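Local coordinates for spindle pole body-associated protein VIK1 (Saccharomyces cerevisiae, PDB 2O0A) that partners the minus end-directed motor Kar3, recruiting it to microtubules, targeting it to the spindle pole body, and has a C-terminal motor homology domain without a nucleotide-binding site, at residues A[26-31]-A[285-290]. Residues are numbered along the deposited sequence; the frame is centred on the assembly and turned at random.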
loop_
_atom_site.group_PDB
_atom_site.type_symbol
_atom_site.label_atom_id
_atom_site.label_comp_id
_atom_site.label_asym_id
_atom_site.label_seq_id
_atom_site.Cartn_x
_atom_site.Cartn_y
_atom_site.Cartn_z
ATOM N N MET A 26 5.701 -6.954 -11.064
ATOM C CA MET A 26 4.664 -6.368 -10.215
ATOM C C MET A 26 5.113 -6.482 -8.758
ATOM O O MET A 26 5.340 -7.589 -8.251
ATOM C CB MET A 26 3.316 -7.067 -10.429
ATOM C CG MET A 26 2.220 -6.587 -9.494
ATOM S SD MET A 26 1.902 -4.819 -9.677
ATOM C CE MET A 26 1.100 -4.791 -11.266
ATOM N N ARG A 27 5.246 -5.334 -8.089
ATOM C CA ARG A 27 5.765 -5.295 -6.723
ATOM C C ARG A 27 4.803 -5.948 -5.744
ATOM O O ARG A 27 3.616 -5.611 -5.694
ATOM C CB ARG A 27 6.019 -3.846 -6.299
ATOM C CG ARG A 27 7.262 -3.250 -6.884
ATOM C CD ARG A 27 7.315 -1.746 -6.651
ATOM N NE ARG A 27 8.540 -1.193 -7.220
ATOM C CZ ARG A 27 8.695 -0.877 -8.502
ATOM N NH1 ARG A 27 7.712 -1.075 -9.373
ATOM N NH2 ARG A 27 9.844 -0.373 -8.921
ATOM N N CYS A 28 5.331 -6.904 -4.977
ATOM C CA CYS A 28 4.562 -7.613 -3.952
ATOM C C CYS A 28 5.493 -7.961 -2.799
ATOM O O CYS A 28 6.464 -8.714 -2.949
ATOM C CB CYS A 28 3.893 -8.850 -4.535
ATOM S SG CYS A 28 2.753 -9.669 -3.411
ATOM N N TYR A 29 5.221 -7.348 -1.651
ATOM C CA TYR A 29 6.062 -7.468 -0.479
ATOM C C TYR A 29 5.281 -8.094 0.645
ATOM O O TYR A 29 4.102 -7.807 0.783
ATOM C CB TYR A 29 6.506 -6.070 -0.051
ATOM C CG TYR A 29 7.547 -5.477 -0.979
ATOM C CD1 TYR A 29 8.870 -5.410 -0.575
ATOM C CD2 TYR A 29 7.205 -4.979 -2.255
ATOM C CE1 TYR A 29 9.848 -4.865 -1.407
ATOM C CE2 TYR A 29 8.180 -4.433 -3.093
ATOM C CZ TYR A 29 9.483 -4.385 -2.659
ATOM O OH TYR A 29 10.460 -3.845 -3.473
ATOM N N ALA A 30 5.929 -8.950 1.435
ATOM C CA ALA A 30 5.290 -9.526 2.620
ATOM C C ALA A 30 5.855 -8.859 3.857
ATOM O O ALA A 30 7.076 -8.783 4.022
ATOM C CB ALA A 30 5.540 -11.039 2.675
ATOM N N TYR A 31 4.979 -8.365 4.723
ATOM C CA TYR A 31 5.381 -7.721 5.960
ATOM C C TYR A 31 4.828 -8.622 7.058
ATOM O O TYR A 31 3.617 -8.694 7.256
ATOM C CB TYR A 31 4.765 -6.321 5.984
ATOM C CG TYR A 31 5.273 -5.344 7.018
ATOM C CD1 TYR A 31 6.462 -5.557 7.730
ATOM C CD2 TYR A 31 4.585 -4.155 7.243
ATOM C CE1 TYR A 31 6.912 -4.626 8.666
ATOM C CE2 TYR A 31 5.027 -3.225 8.153
ATOM C CZ TYR A 31 6.193 -3.455 8.861
ATOM O OH TYR A 31 6.584 -2.505 9.778
ATOM N N GLU A 285 -0.959 -14.885 -7.420
ATOM C CA GLU A 285 -1.777 -14.306 -8.480
ATOM C C GLU A 285 -1.366 -12.870 -8.812
ATOM O O GLU A 285 -1.335 -12.474 -9.974
ATOM C CB GLU A 285 -3.240 -14.316 -8.076
ATOM C CG GLU A 285 -3.844 -15.690 -7.862
ATOM C CD GLU A 285 -5.286 -15.563 -7.486
ATOM O OE1 GLU A 285 -5.558 -15.144 -6.337
ATOM O OE2 GLU A 285 -6.153 -15.847 -8.344
ATOM N N VAL A 286 -1.062 -12.091 -7.776
ATOM C CA VAL A 286 -0.602 -10.722 -7.974
ATOM C C VAL A 286 0.632 -10.678 -8.874
ATOM O O VAL A 286 0.709 -9.852 -9.791
ATOM C CB VAL A 286 -0.304 -10.028 -6.615
ATOM C CG1 VAL A 286 0.539 -8.747 -6.805
ATOM C CG2 VAL A 286 -1.598 -9.729 -5.882
ATOM N N GLN A 287 1.571 -11.585 -8.619
ATOM C CA GLN A 287 2.881 -11.562 -9.269
ATOM C C GLN A 287 2.955 -12.352 -10.578
ATOM O O GLN A 287 3.996 -12.330 -11.249
ATOM C CB GLN A 287 3.959 -12.047 -8.288
ATOM C CG GLN A 287 4.079 -11.159 -7.051
ATOM C CD GLN A 287 5.052 -11.705 -6.024
ATOM O OE1 GLN A 287 6.251 -11.411 -6.066
ATOM N NE2 GLN A 287 4.538 -12.483 -5.076
ATOM N N THR A 288 1.869 -13.040 -10.941
ATOM C CA THR A 288 1.848 -13.829 -12.186
ATOM C C THR A 288 0.756 -13.429 -13.188
ATOM O O THR A 288 0.911 -13.634 -14.398
ATOM C CB THR A 288 1.786 -15.378 -11.923
ATOM O OG1 THR A 288 0.593 -15.718 -11.205
ATOM C CG2 THR A 288 3.006 -15.859 -11.148
ATOM N N GLN A 289 -0.330 -12.852 -12.693
ATOM C CA GLN A 289 -1.494 -12.570 -13.531
ATOM C C GLN A 289 -1.667 -11.086 -13.866
ATOM O O GLN A 289 -2.604 -10.711 -14.578
ATOM C CB GLN A 289 -2.759 -13.136 -12.887
ATOM C CG GLN A 289 -2.736 -14.646 -12.684
ATOM C CD GLN A 289 -4.124 -15.232 -12.465
ATOM O OE1 GLN A 289 -5.080 -14.876 -13.159
ATOM N NE2 GLN A 289 -4.235 -16.145 -11.507
ATOM N N LEU A 290 -0.764 -10.255 -13.348
ATOM C CA LEU A 290 -0.781 -8.812 -13.608
ATOM C C LEU A 290 0.510 -8.363 -14.305
ATOM O O LEU A 290 0.463 -7.813 -15.406
ATOM C CB LEU A 290 -1.016 -8.013 -12.312
ATOM C CG LEU A 290 -2.198 -8.336 -11.379
ATOM C CD1 LEU A 290 -2.066 -7.572 -10.067
ATOM C CD2 LEU A 290 -3.567 -8.062 -12.011
#
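In the kinesin motor-domain fold of the Vik1 C-terminal domain, the C-terminal part of helix 276-289, with L290 beyond it, packs against the start of strand 27-32, a strand of the central sheet flanked by strands 63-66 and 265-270. No hydrogen bond joins the two segments; from the strand side the contact is made by M26 and C28, whose CB atoms point at the helix, while R27 and Y29 turn the other way, R27 to a salt bridge with E21 and Y29 to a ring stack on F265.

M26 reaches furthest along the helix. Its CB lies 3.9 Å from the carbonyl O of V286, and CG, anti to the backbone N (chi1 175°), comes to 3.6 Å from that same V286 O. From there CG also meets CG1 of V286 at 3.8 Å, the two side chains crossing at about a right angle. Bends at chi2 and chi3 (60° and 72°) then fold the thioether back, so that CE ends against CB of L290, 4.0 Å away. F266 of the neighbouring strand touches both M26 and V286, and F242 lies against V286 and L290.

V286 CG1 also lies 4.1 Å from CB of C28. Over this CB, Q287 passes its chain, extended beyond CG. NE2 is hydrogen-bonded to the carbonyl oxygens of K60 and S283, which fix the amide end. CG and CD of Q287 both lie 3.4 Å from CB of C28, and the C28 sulfur, anti to its own backbone N, rests 3.7 Å from NE2 of Q287.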